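Local coordinates for peptidase M16 domain protein (PDB 4XEA) that probably acts as an M16-family metallopeptidase, hydrolysing peptide bonds with the help of a metal site that holds nickel in this crystal, at residues 354-357 / 358-362; 388-391 / 392-396; 276-279 / 280-284; 291-295 / 296-300. All blocks are in the same frame, centred on the assembly; numbering follows the deposited sequence. Where two conformers were deposited one is given.

Contact 1: 354-357 / 358-362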
ATOM      1  N   LYS A 354      19.050  11.591   7.093  1.00 60.45           N
ATOM      2  CA  LYS A 354      18.756  12.101   5.739  1.00 61.94           C
ATOM      3  C   LYS A 354      17.683  11.278   4.993  1.00 60.47           C
ATOM      4  O   LYS A 354      16.850  11.855   4.294  1.00 59.61           O
ATOM      5  CB  LYS A 354      20.018  12.141   4.889  1.00 65.17           C
ATOM      6  CG  LYS A 354      19.817  12.870   3.523  1.00 68.76           C
ATOM      7  CD  LYS A 354      20.660  12.307   2.434  1.00 72.77           C
ATOM      8  CE  LYS A 354      21.829  13.225   2.085  1.00 78.94           C
ATOM      9  NZ  LYS A 354      22.550  13.595   3.325  1.00 79.89           N
ATOM     10  N   LYS A 355      17.692   9.947   5.146  1.00 59.20           N
ATOM     11  CA  LYS A 355      16.611   9.110   4.598  1.00 57.98           C
ATOM     12  C   LYS A 355      15.278   9.484   5.215  1.00 55.44           C
ATOM     13  O   LYS A 355      14.292   9.649   4.507  1.00 54.51           O
ATOM     14  CB  LYS A 355      16.887   7.607   4.809  1.00 58.15           C
ATOM     15  CG  LYS A 355      15.833   6.652   4.171  1.00 58.97           C
ATOM     16  CD  LYS A 355      15.920   5.200   4.678  1.00 60.98           C
ATOM     17  CE  LYS A 355      17.124   4.434   4.173  1.00 63.39           C
ATOM     18  NZ  LYS A 355      17.165   3.027   4.774  1.00 66.03           N
ATOM     19  N   ILE A 356      15.229   9.598   6.536  1.00 53.79           N
ATOM     20  CA  ILE A 356      13.965   9.850   7.222  1.00 51.77           C
ATOM     21  C   ILE A 356      13.464  11.307   6.988  1.00 52.64           C
ATOM     22  O   ILE A 356      12.276  11.540   6.895  1.00 52.01           O
ATOM     23  CB  ILE A 356      14.051   9.519   8.727  1.00 50.29           C
ATOM     24  CG1 ILE A 356      14.408   8.028   8.973  1.00 47.80           C
ATOM     25  CG2 ILE A 356      12.758   9.907   9.448  1.00 46.26           C
ATOM     26  CD1 ILE A 356      13.518   6.974   8.289  1.00 48.17           C
HETATM   27  N   MSE A 357      14.365  12.272   6.891  1.00 54.98           N
HETATM   28  CA  MSE A 357      13.984  13.642   6.504  1.00 56.17           C
HETATM   29  C   MSE A 357      13.310  13.628   5.131  1.00 56.29           C
HETATM   30  O   MSE A 357      12.271  14.229   4.963  1.00 55.54           O
HETATM   31  CB  MSE A 357      15.205  14.561   6.513  1.00 58.69           C
HETATM   32  CG  MSE A 357      14.964  15.957   5.964  1.00 63.23           C
HETATM   33 SE   MSE A 357      13.763  16.967   7.104  0.74 67.97          SE
HETATM   34  CE  MSE A 357      15.188  17.680   8.264  1.00 65.68           C
ATOM     35  N   GLY A 358      13.902  12.917   4.175  1.00 57.05           N
ATOM     36  CA  GLY A 358      13.336  12.772   2.831  1.00 58.60           C
ATOM     37  C   GLY A 358      11.977  12.079   2.841  1.00 56.88           C
ATOM     38  O   GLY A 358      11.029  12.543   2.197  1.00 56.61           O
ATOM     39  N   ARG A 359      11.888  10.982   3.588  0.50 55.58           N
ATOM     40  CA  ARG A 359      10.666  10.202   3.688  0.50 53.91           C
ATOM     41  C   ARG A 359       9.526  11.074   4.240  0.50 52.08           C
ATOM     42  O   ARG A 359       8.409  11.057   3.715  0.50 51.43           O
ATOM     43  CB  ARG A 359      10.932   8.966   4.559  0.50 53.49           C
ATOM     44  CG  ARG A 359       9.795   7.945   4.658  0.50 53.61           C
ATOM     45  CD  ARG A 359      10.100   6.833   5.703  0.50 55.73           C
ATOM     46  NE  ARG A 359      11.075   5.789   5.299  0.50 59.03           N
ATOM     47  CZ  ARG A 359      11.246   5.303   4.067  0.50 61.73           C
ATOM     48  NH1 ARG A 359      12.166   4.372   3.841  0.50 62.74           N
ATOM     49  NH2 ARG A 359      10.515   5.735   3.056  0.50 64.05           N
ATOM     50  N   VAL A 360       9.818  11.847   5.278  1.00 51.53           N
ATOM     51  CA  VAL A 360       8.850  12.781   5.865  1.00 50.36           C
ATOM     52  C   VAL A 360       8.475  13.911   4.895  1.00 51.34           C
ATOM     53  O   VAL A 360       7.304  14.151   4.682  1.00 50.64           O
ATOM     54  CB  VAL A 360       9.352  13.355   7.205  1.00 50.59           C
ATOM     55  CG1 VAL A 360       8.383  14.375   7.757  1.00 48.82           C
ATOM     56  CG2 VAL A 360       9.531  12.191   8.227  1.00 51.36           C
ATOM     57  N   LEU A 361       9.454  14.586   4.306  1.00 53.03           N
ATOM     58  CA  LEU A 361       9.178  15.605   3.277  1.00 54.86           C
ATOM     59  C   LEU A 361       8.246  15.067   2.149  1.00 54.91           C
ATOM     60  O   LEU A 361       7.243  15.717   1.814  1.00 55.56           O
ATOM     61  CB  LEU A 361      10.479  16.143   2.698  1.00 56.66           C
ATOM     62  CG  LEU A 361      11.330  17.069   3.593  1.00 58.30           C
ATOM     63  CD1 LEU A 361      12.430  17.699   2.754  1.00 60.54           C
ATOM     64  CD2 LEU A 361      10.500  18.166   4.290  1.00 59.52           C
HETATM   65  N   MSE A 362       8.543  13.888   1.620  1.00 53.98           N
HETATM   66  CA  MSE A 362       7.705  13.278   0.575  1.00 55.04           C
HETATM   67  C   MSE A 362       6.312  12.912   1.076  1.00 52.96           C
HETATM   68  O   MSE A 362       5.331  13.071   0.358  1.00 52.11           O
HETATM   69  CB  MSE A 362       8.380  12.052  -0.044  1.00 56.07           C
HETATM   70  CG  MSE A 362       9.705  12.381  -0.688  1.00 58.84           C
HETATM   71 SE   MSE A 362      10.517  10.970  -1.767  0.70 66.28          SE
HETATM   72  CE  MSE A 362      11.419   9.859  -0.443  1.00 61.60           C
TER

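Contact 2: 388-391 / 392-396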
ATOM      1  N   ALA A 388       6.215  21.437  11.375  1.00 55.30           N
ATOM      2  CA  ALA A 388       7.510  22.064  11.579  1.00 58.22           C
ATOM      3  C   ALA A 388       8.165  21.531  12.831  1.00 58.12           C
ATOM      4  O   ALA A 388       9.395  21.576  12.943  1.00 60.00           O
ATOM      5  CB  ALA A 388       7.385  23.616  11.656  1.00 60.39           C
ATOM      6  N   ASP A 389       7.352  21.063  13.779  1.00 56.97           N
ATOM      7  CA  ASP A 389       7.859  20.519  15.031  1.00 56.99           C
ATOM      8  C   ASP A 389       8.644  19.221  14.746  1.00 55.56           C
ATOM      9  O   ASP A 389       9.681  18.976  15.373  1.00 56.50           O
ATOM     10  CB  ASP A 389       6.733  20.184  16.041  1.00 56.22           C
ATOM     11  CG  ASP A 389       5.931  21.415  16.536  1.00 59.31           C
ATOM     12  OD1 ASP A 389       6.386  22.571  16.410  1.00 59.99           O
ATOM     13  OD2 ASP A 389       4.835  21.159  17.115  1.00 64.13           O
ATOM     14  N   VAL A 390       8.117  18.385  13.849  1.00 53.44           N
ATOM     15  CA  VAL A 390       8.755  17.124  13.472  1.00 52.41           C
ATOM     16  C   VAL A 390      10.025  17.425  12.679  1.00 54.89           C
ATOM     17  O   VAL A 390      11.112  16.979  13.031  1.00 55.91           O
ATOM     18  CB  VAL A 390       7.792  16.215  12.662  1.00 51.58           C
ATOM     19  CG1 VAL A 390       8.470  14.907  12.171  1.00 47.82           C
ATOM     20  CG2 VAL A 390       6.571  15.894  13.504  1.00 49.17           C
ATOM     21  N   ILE A 391       9.898  18.263  11.666  1.00 55.72           N
ATOM     22  CA  ILE A 391      11.053  18.625  10.871  1.00 57.98           C
ATOM     23  C   ILE A 391      12.169  19.167  11.765  1.00 58.82           C
ATOM     24  O   ILE A 391      13.325  18.771  11.610  1.00 58.69           O
ATOM     25  CB  ILE A 391      10.703  19.670   9.786  1.00 59.72           C
ATOM     26  CG1 ILE A 391       9.761  19.039   8.763  1.00 59.92           C
ATOM     27  CG2 ILE A 391      11.970  20.228   9.143  1.00 61.97           C
ATOM     28  CD1 ILE A 391      10.375  17.862   7.928  1.00 62.63           C
ATOM     29  N   ALA A 392      11.824  20.047  12.702  1.00 59.00           N
ATOM     30  CA  ALA A 392      12.834  20.640  13.565  1.00 61.02           C
ATOM     31  C   ALA A 392      13.566  19.597  14.433  1.00 60.29           C
ATOM     32  O   ALA A 392      14.768  19.730  14.655  1.00 62.01           O
ATOM     33  CB  ALA A 392      12.245  21.796  14.434  1.00 61.92           C
ATOM     34  N   VAL A 393      12.868  18.560  14.903  1.00 58.37           N
ATOM     35  CA  VAL A 393      13.538  17.471  15.635  1.00 57.63           C
ATOM     36  C   VAL A 393      14.492  16.702  14.701  1.00 58.28           C
ATOM     37  O   VAL A 393      15.590  16.348  15.097  1.00 58.83           O
ATOM     38  CB  VAL A 393      12.525  16.517  16.344  1.00 55.89           C
ATOM     39  CG1 VAL A 393      13.249  15.303  16.952  1.00 55.58           C
ATOM     40  CG2 VAL A 393      11.771  17.274  17.426  1.00 55.50           C
ATOM     41  N   LEU A 394      14.090  16.498  13.451  1.00 58.53           N
ATOM     42  CA  LEU A 394      14.930  15.826  12.464  1.00 59.84           C
ATOM     43  C   LEU A 394      16.210  16.601  12.152  1.00 62.96           C
ATOM     44  O   LEU A 394      17.230  15.979  11.892  1.00 64.27           O
ATOM     45  CB  LEU A 394      14.167  15.569  11.162  1.00 59.62           C
ATOM     46  CG  LEU A 394      13.146  14.430  11.208  1.00 57.68           C
ATOM     47  CD1 LEU A 394      12.031  14.639  10.199  1.00 57.19           C
ATOM     48  CD2 LEU A 394      13.836  13.102  10.969  1.00 59.53           C
ATOM     49  N   GLN A 395      16.139  17.943  12.177  1.00 64.46           N
ATOM     50  CA  GLN A 395      17.280  18.821  11.929  1.00 67.68           C
ATOM     51  C   GLN A 395      18.248  18.903  13.091  1.00 68.42           C
ATOM     52  O   GLN A 395      19.454  18.997  12.887  1.00 69.77           O
ATOM     53  CB  GLN A 395      16.818  20.255  11.655  1.00 69.56           C
ATOM     54  CG  GLN A 395      16.065  20.471  10.354  1.00 71.78           C
ATOM     55  CD  GLN A 395      15.465  21.873  10.264  1.00 75.07           C
ATOM     56  OE1 GLN A 395      15.032  22.450  11.269  1.00 77.30           O
ATOM     57  NE2 GLN A 395      15.421  22.416   9.057  1.00 77.62           N
ATOM     58  N   THR A 396      17.708  18.892  14.308  1.00 66.95           N
ATOM     59  CA  THR A 396      18.480  19.218  15.506  1.00 67.88           C
ATOM     60  C   THR A 396      18.914  17.979  16.302  1.00 66.76           C
ATOM     61  O   THR A 396      19.813  18.044  17.140  1.00 67.90           O
ATOM     62  CB  THR A 396      17.677  20.163  16.411  1.00 68.19           C
ATOM     63  OG1 THR A 396      16.457  19.524  16.798  1.00 64.24           O
ATOM     64  CG2 THR A 396      17.368  21.456  15.674  1.00 69.12           C
TER

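Contact 3: 276-279 / 280-284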
ATOM      1  N   THR A 276      12.677   6.526  14.967  1.00 40.97           N
ATOM      2  CA  THR A 276      12.523   6.242  13.537  1.00 42.46           C
ATOM      3  C   THR A 276      13.934   6.268  12.925  1.00 44.59           C
ATOM      4  O   THR A 276      14.299   5.352  12.161  1.00 44.43           O
ATOM      5  CB  THR A 276      11.559   7.247  12.862  1.00 43.21           C
ATOM      6  OG1 THR A 276      10.279   7.141  13.497  1.00 43.45           O
ATOM      7  CG2 THR A 276      11.382   6.993  11.378  1.00 44.26           C
ATOM      8  N   ILE A 277      14.727   7.285  13.297  1.00 44.03           N
ATOM      9  CA  ILE A 277      16.083   7.428  12.772  1.00 46.28           C
ATOM     10  C   ILE A 277      16.959   6.283  13.242  1.00 46.29           C
ATOM     11  O   ILE A 277      17.630   5.650  12.429  1.00 45.99           O
ATOM     12  CB  ILE A 277      16.746   8.770  13.158  1.00 47.53           C
ATOM     13  CG1 ILE A 277      15.974   9.937  12.559  1.00 49.55           C
ATOM     14  CG2 ILE A 277      18.199   8.796  12.661  1.00 48.05           C
ATOM     15  CD1 ILE A 277      16.109  11.248  13.350  1.00 51.70           C
ATOM     16  N   LEU A 278      16.909   6.002  14.547  1.00 45.01           N
ATOM     17  CA  LEU A 278      17.746   4.953  15.146  1.00 45.61           C
ATOM     18  C   LEU A 278      17.499   3.556  14.589  1.00 45.01           C
ATOM     19  O   LEU A 278      18.444   2.834  14.279  1.00 45.26           O
ATOM     20  CB  LEU A 278      17.585   4.962  16.670  1.00 44.54           C
ATOM     21  CG  LEU A 278      18.541   4.138  17.517  1.00 48.02           C
ATOM     22  CD1 LEU A 278      19.990   4.434  17.190  1.00 51.75           C
ATOM     23  CD2 LEU A 278      18.263   4.365  19.007  1.00 50.02           C
ATOM     24  N   LEU A 279      16.235   3.184  14.473  1.00 43.26           N
ATOM     25  CA  LEU A 279      15.855   1.873  13.929  1.00 43.51           C
ATOM     26  C   LEU A 279      16.246   1.715  12.458  1.00 44.98           C
ATOM     27  O   LEU A 279      16.644   0.630  12.036  1.00 45.63           O
ATOM     28  CB  LEU A 279      14.367   1.620  14.135  1.00 41.53           C
ATOM     29  CG  LEU A 279      13.959   1.448  15.592  1.00 41.78           C
ATOM     30  CD1 LEU A 279      12.414   1.237  15.711  1.00 39.72           C
ATOM     31  CD2 LEU A 279      14.722   0.300  16.284  1.00 39.29           C
ATOM     32  N   ASP A 280      16.168   2.796  11.689  1.00 44.97           N
ATOM     33  CA  ASP A 280      16.638   2.757  10.310  1.00 47.31           C
ATOM     34  C   ASP A 280      18.150   2.532  10.256  1.00 48.81           C
ATOM     35  O   ASP A 280      18.624   1.719   9.438  1.00 47.91           O
ATOM     36  CB  ASP A 280      16.270   4.019   9.514  1.00 47.86           C
ATOM     37  CG  ASP A 280      16.817   3.982   8.105  1.00 52.97           C
ATOM     38  OD1 ASP A 280      16.394   3.136   7.275  1.00 54.64           O
ATOM     39  OD2 ASP A 280      17.722   4.774   7.831  1.00 56.69           O
ATOM     40  N   ALA A 281      18.886   3.226  11.140  1.00 47.99           N
ATOM     41  CA  ALA A 281      20.352   3.107  11.197  1.00 50.22           C
ATOM     42  C   ALA A 281      20.769   1.708  11.640  1.00 49.81           C
ATOM     43  O   ALA A 281      21.750   1.170  11.142  1.00 51.67           O
ATOM     44  CB  ALA A 281      20.954   4.183  12.163  1.00 50.01           C
ATOM     45  N   LEU A 282      20.046   1.140  12.600  1.00 47.94           N
ATOM     46  CA  LEU A 282      20.380  -0.178  13.144  1.00 47.85           C
ATOM     47  C   LEU A 282      19.954  -1.315  12.215  1.00 48.89           C
ATOM     48  O   LEU A 282      20.679  -2.293  12.052  1.00 48.08           O
ATOM     49  CB  LEU A 282      19.722  -0.386  14.520  1.00 45.43           C
ATOM     50  CG  LEU A 282      20.346   0.429  15.673  1.00 46.36           C
ATOM     51  CD1 LEU A 282      19.477   0.454  16.928  1.00 43.99           C
ATOM     52  CD2 LEU A 282      21.737  -0.062  16.046  1.00 48.96           C
ATOM     53  N   PHE A 283      18.749  -1.196  11.644  1.00 47.71           N
ATOM     54  CA  PHE A 283      18.078  -2.338  11.041  1.00 48.14           C
ATOM     55  C   PHE A 283      17.526  -2.079   9.617  1.00 50.20           C
ATOM     56  O   PHE A 283      16.977  -2.990   8.996  1.00 51.55           O
ATOM     57  CB  PHE A 283      16.890  -2.694  11.941  1.00 45.58           C
ATOM     58  CG  PHE A 283      17.250  -3.098  13.344  1.00 45.88           C
ATOM     59  CD1 PHE A 283      18.000  -4.245  13.581  1.00 48.32           C
ATOM     60  CD2 PHE A 283      16.744  -2.391  14.449  1.00 45.19           C
ATOM     61  CE1 PHE A 283      18.297  -4.637  14.886  1.00 48.00           C
ATOM     62  CE2 PHE A 283      17.019  -2.804  15.741  1.00 44.22           C
ATOM     63  CZ  PHE A 283      17.793  -3.922  15.955  1.00 47.28           C
ATOM     64  N   GLY A 284      17.689  -0.868   9.091  1.00 51.41           N
ATOM     65  CA  GLY A 284      16.994  -0.441   7.877  1.00 52.78           C
ATOM     66  C   GLY A 284      17.477  -1.142   6.637  1.00 55.02           C
ATOM     67  O   GLY A 284      18.546  -1.793   6.653  1.00 56.68           O
TER

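Contact 4: 291-295 / 296-300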
ATOM      1  N   GLN A 291      21.878  -5.885   5.134  1.00 67.56           N
ATOM      2  CA  GLN A 291      22.399  -6.442   3.881  1.00 71.74           C
ATOM      3  C   GLN A 291      23.160  -7.745   4.150  1.00 73.42           C
ATOM      4  O   GLN A 291      23.095  -8.696   3.360  1.00 74.98           O
ATOM      5  CB  GLN A 291      23.278  -5.419   3.144  1.00 74.36           C
ATOM      6  CG  GLN A 291      22.510  -4.156   2.675  1.00 76.19           C
ATOM      7  CD  GLN A 291      21.860  -4.283   1.280  1.00 80.87           C
ATOM      8  OE1 GLN A 291      22.230  -5.136   0.468  1.00 82.76           O
ATOM      9  NE2 GLN A 291      20.894  -3.404   1.005  1.00 81.76           N
ATOM     10  N   SER A 292      23.869  -7.787   5.274  1.00 72.82           N
ATOM     11  CA  SER A 292      24.594  -8.993   5.670  1.00 74.61           C
ATOM     12  C   SER A 292      23.613 -10.129   6.026  1.00 72.75           C
ATOM     13  O   SER A 292      23.835 -11.286   5.656  1.00 74.27           O
ATOM     14  CB  SER A 292      25.537  -8.688   6.845  1.00 74.62           C
ATOM     15  OG  SER A 292      25.981  -9.883   7.477  1.00 75.79           O
ATOM     16  N   LEU A 293      22.526  -9.799   6.720  1.00 69.02           N
ATOM     17  CA  LEU A 293      21.512 -10.797   7.056  1.00 67.78           C
ATOM     18  C   LEU A 293      20.824 -11.324   5.811  1.00 70.13           C
ATOM     19  O   LEU A 293      20.535 -12.508   5.719  1.00 70.63           O
ATOM     20  CB  LEU A 293      20.439 -10.217   7.972  1.00 64.18           C
ATOM     21  CG  LEU A 293      20.831  -9.884   9.411  1.00 62.61           C
ATOM     22  CD1 LEU A 293      19.668  -9.211  10.100  1.00 56.93           C
ATOM     23  CD2 LEU A 293      21.285 -11.133  10.187  1.00 60.34           C
ATOM     24  N   LEU A 294      20.541 -10.433   4.864  1.00 71.71           N
ATOM     25  CA  LEU A 294      19.875 -10.814   3.618  1.00 74.79           C
ATOM     26  C   LEU A 294      20.794 -11.715   2.766  1.00 79.44           C
ATOM     27  O   LEU A 294      20.373 -12.771   2.266  1.00 81.20           O
ATOM     28  CB  LEU A 294      19.499  -9.554   2.838  1.00 75.12           C
ATOM     29  CG  LEU A 294      18.590  -9.666   1.615  1.00 77.53           C
ATOM     30  CD1 LEU A 294      17.210 -10.190   1.998  1.00 75.97           C
ATOM     31  CD2 LEU A 294      18.479  -8.294   0.943  1.00 76.96           C
ATOM     32  N   ASP A 295      22.050 -11.288   2.625  1.00 81.98           N
ATOM     33  CA  ASP A 295      23.068 -12.036   1.872  1.00 86.39           C
ATOM     34  C   ASP A 295      23.244 -13.445   2.421  1.00 87.26           C
ATOM     35  O   ASP A 295      23.522 -14.384   1.685  1.00 90.70           O
ATOM     36  CB  ASP A 295      24.413 -11.295   1.918  1.00 87.91           C
ATOM     37  CG  ASP A 295      24.489 -10.134   0.929  1.00 90.32           C
ATOM     38  OD1 ASP A 295      23.438  -9.678   0.431  1.00 89.98           O
ATOM     39  OD2 ASP A 295      25.616  -9.681   0.643  1.00 94.35           O
ATOM     40  N   GLU A 296      23.067 -13.580   3.725  1.00 85.28           N
ATOM     41  CA  GLU A 296      23.189 -14.855   4.417  1.00 85.94           C
ATOM     42  C   GLU A 296      21.859 -15.635   4.470  1.00 84.20           C
ATOM     43  O   GLU A 296      21.800 -16.711   5.062  1.00 84.75           O
ATOM     44  CB  GLU A 296      23.698 -14.566   5.830  1.00 84.18           C
ATOM     45  CG  GLU A 296      24.241 -15.735   6.597  1.00 88.03           C
ATOM     46  CD  GLU A 296      25.106 -15.267   7.747  1.00 90.99           C
ATOM     47  OE1 GLU A 296      26.149 -14.650   7.452  1.00 95.23           O
ATOM     48  OE2 GLU A 296      24.745 -15.487   8.935  1.00 91.59           O
ATOM     49  N   GLY A 297      20.798 -15.099   3.863  1.00 82.42           N
ATOM     50  CA  GLY A 297      19.490 -15.761   3.853  1.00 80.77           C
ATOM     51  C   GLY A 297      18.812 -15.894   5.211  1.00 76.60           C
ATOM     52  O   GLY A 297      17.922 -16.722   5.376  1.00 76.17           O
ATOM     53  N   LEU A 298      19.209 -15.064   6.182  1.00 73.55           N
ATOM     54  CA  LEU A 298      18.621 -15.087   7.528  1.00 69.28           C
ATOM     55  C   LEU A 298      17.306 -14.289   7.632  1.00 65.90           C
ATOM     56  O   LEU A 298      16.533 -14.513   8.564  1.00 63.18           O
ATOM     57  CB  LEU A 298      19.639 -14.589   8.578  1.00 68.57           C
ATOM     58  CG  LEU A 298      20.866 -15.454   8.883  1.00 70.15           C
ATOM     59  CD1 LEU A 298      21.828 -14.761   9.856  1.00 69.99           C
ATOM     60  CD2 LEU A 298      20.435 -16.799   9.445  1.00 73.18           C
ATOM     61  N   VAL A 299      17.080 -13.363   6.687  1.00 65.27           N
ATOM     62  CA  VAL A 299      15.843 -12.591   6.559  1.00 62.35           C
ATOM     63  C   VAL A 299      15.399 -12.487   5.090  1.00 65.13           C
ATOM     64  O   VAL A 299      16.135 -12.878   4.187  1.00 67.37           O
ATOM     65  CB  VAL A 299      16.019 -11.141   7.085  1.00 60.34           C
ATOM     66  CG1 VAL A 299      16.360 -11.136   8.587  1.00 55.64           C
ATOM     67  CG2 VAL A 299      17.087 -10.412   6.286  1.00 59.87           C
ATOM     68  N   ASP A 300      14.197 -11.953   4.856  1.00 64.24           N
ATOM     69  CA  ASP A 300      13.779 -11.534   3.508  1.00 66.13           C
ATOM     70  C   ASP A 300      13.438 -10.039   3.537  1.00 64.54           C
ATOM     71  O   ASP A 300      13.633  -9.387   4.561  1.00 61.94           O
ATOM     72  CB  ASP A 300      12.628 -12.405   2.943  1.00 67.71           C
ATOM     73  CG  ASP A 300      11.363 -12.387   3.805  1.00 64.53           C
ATOM     74  OD1 ASP A 300      11.022 -11.352   4.388  1.00 62.09           O
ATOM     75  OD2 ASP A 300      10.688 -13.433   3.884  1.00 63.26           O
TER

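Contact 1: 354-357 / 358-362
The guanidinium of R359 is approached obliquely by two aliphatic groups from the turn before it: I356 CD1 lies 4.0 Å from NE of R359, and K355 CD lies 3.9 Å from NH1 of R359. R359 was deposited in two conformers, so this placement holds for one of them. K355 and R359 run side by side and point the same way, since both have CG opposite the backbone N and both bend at chi3 (-72° and -76°). Their charged ends stay apart, K355 NZ being 5.3 Å from R359 NH1. The lysine ammonium instead forms a salt bridge with D280 and a hydrogen bond with the hydroxyl of T286, which probably offsets the like charge beside it. Around the helix from this pair, CG2 of I356 meets CG2 of V360 at 4.1 Å, branch against branch. The same V360 CG2 is only 3.1 Å from I356 O, because it lies on the backbone-N side of its own CB. M357, a selenomethionine with a bent side chain, brings SE to 4.3 Å from L361 CG. L361 CG in turn rests 3.3 Å from M357 O, whose carbonyl accepts the nearly straight bond from L361 N (2.9 Å, 173°). Beyond the segments, M357 packs on I391 of helix 387-396, and K354 on A81 of the second subunit. The whole is the i to i+3 and i to i+4 pattern of an alpha-helix in the C-terminal half of an M16 protein, here helix 346-363, with neighbouring helices on one flank and the other subunit on another.

Contact 2: 388-391 / 392-396
I391 and Q395 meet through CG2 of the isoleucine and the amide carbon CD of the glutamine, 4.0 Å apart, the two side chains slanting across each other. One residue earlier round the helix, V390 and L394 lie alongside, pointing the same way, with V390 CG1 4.1 Å from L394 CD1. I391 also reaches the leucine, its CD1 standing 4.3 Å from L394 CD1, so this methyl of L394 bridges two residues of the preceding turn. With chi1 at -75°, L394 turns its CG to the backbone-N side and so back over the carbonyl of V390. The backbone beneath is regular: L394 N and Q395 N each bond to the carbonyl four residues earlier, almost along the C=O axis. This is the closing part of helix 387-396, which packs against helices 346-363 and 265-283 in the C-terminal half of the M16 fold. At its last residue the T396 hydroxyl donates to A392 O at 2.7 Å, and T396 N bonds to the same oxygen at 3.1 Å. The two donors arrive from opposite faces of the carbonyl plane, a double grip that ties the final turn back on itself. In the next shell, L361 of helix 346-363 packs on I391, while T273 of helix 265-283 touches both V393 and L394. The glutamine amide is positioned by a bond from its NE2 to the carbonyl of V1, so the N-terminal residue of the chain fixes one end of the I391-Q395 pair.

Contact 3: 276-279 / 280-284
L279 and F283 pack where helix 265-283 lies against the sheet of the C-terminal half of this M16 protein. CD2 of L279 comes to the edge of the F283 ring, close to its plane, 3.8 Å from F283 CD2. One ring face carries CB of the neighbouring L282, 3.6 Å above the plane and offset toward the rim. L278 and L282 form the second apolar pair, side by side, with L278 CG 3.8 Å from L282 CD1. Here the leucines take different first torsions: L278 places CG beside its carbonyl carbon (chi1 -169°) and L282 beside its N (chi1 -72°), which brings the two ends together. This buried side is closed by Y307 of strand 304-309, which touches L279, and by F406 of helix 399-409 beside L278 and L282. The flank formed by D280 and A281 is less enclosed. D280 touches the first segment with CB, which is 3.6 Å from T276 O, and its carboxylate leads away to the ammonium of K355. A281 has only a methyl to offer, packed on A352 of helix 346-363. Next to this flank, G284 N bonds to D280 O at 2.8 Å.

Contact 4: 291-295 / 296-300
L293 O accepts from L298 N at 2.9 Å, and L294 O accepts from G297 N at 2.9 Å, the nested pair of bonds that defines a Schellman motif at the end of helix 288-295. G297 makes the reversal with phi of +66°, so the chain turns out of the helix after E296. The inner donor, G297 N, sits well above the carbonyl plane of L294. Within the last turn, E296 N still bonds to S292 O at 3.1 Å. As is usual for this cap, the two residues joined by the outer bond also meet through their side chains: CD2 of L293 and CD1 of L298 are 3.7 Å apart, the two leucines crossing at about a right angle. V299 adds a second apolar contact, its CG2 3.8 Å from CB of L293. That branch occupies the crowded position between the backbone N and the carbonyl carbon, turned in toward the helix. R331 of helix 325-342 forms a salt bridge with E296 and a hydrogen bond with S292 OG, while D300 is held by N321. CD1 of L294 reaches forward to the outgoing chain and lies 3.6 Å from V299 O.

How the contacts relate
Contacts 1, 2 and 3 lie on three helices that touch one another, whereas contact 4 stands apart at the end of a fourth, its centre about 17 Å from that of contact 3. Contact 3 is the buried one, and its apolar side chains pack on the sheet through L279 and F283 and on helix 399-409 through L278 and L282. Contact 1 is a surface contact, more charged and partly at the subunit boundary; contacts 2 and 4 are intermediate. I356 CG2 and I277 CD1 both reach L394 CD2, at 3.7 and 3.8 Å, which joins contacts 1 and 3 to contact 2. Three of the contacts join successive turns within a helix; contact 4 is a helix end, where backbone turning replaces regular repetition.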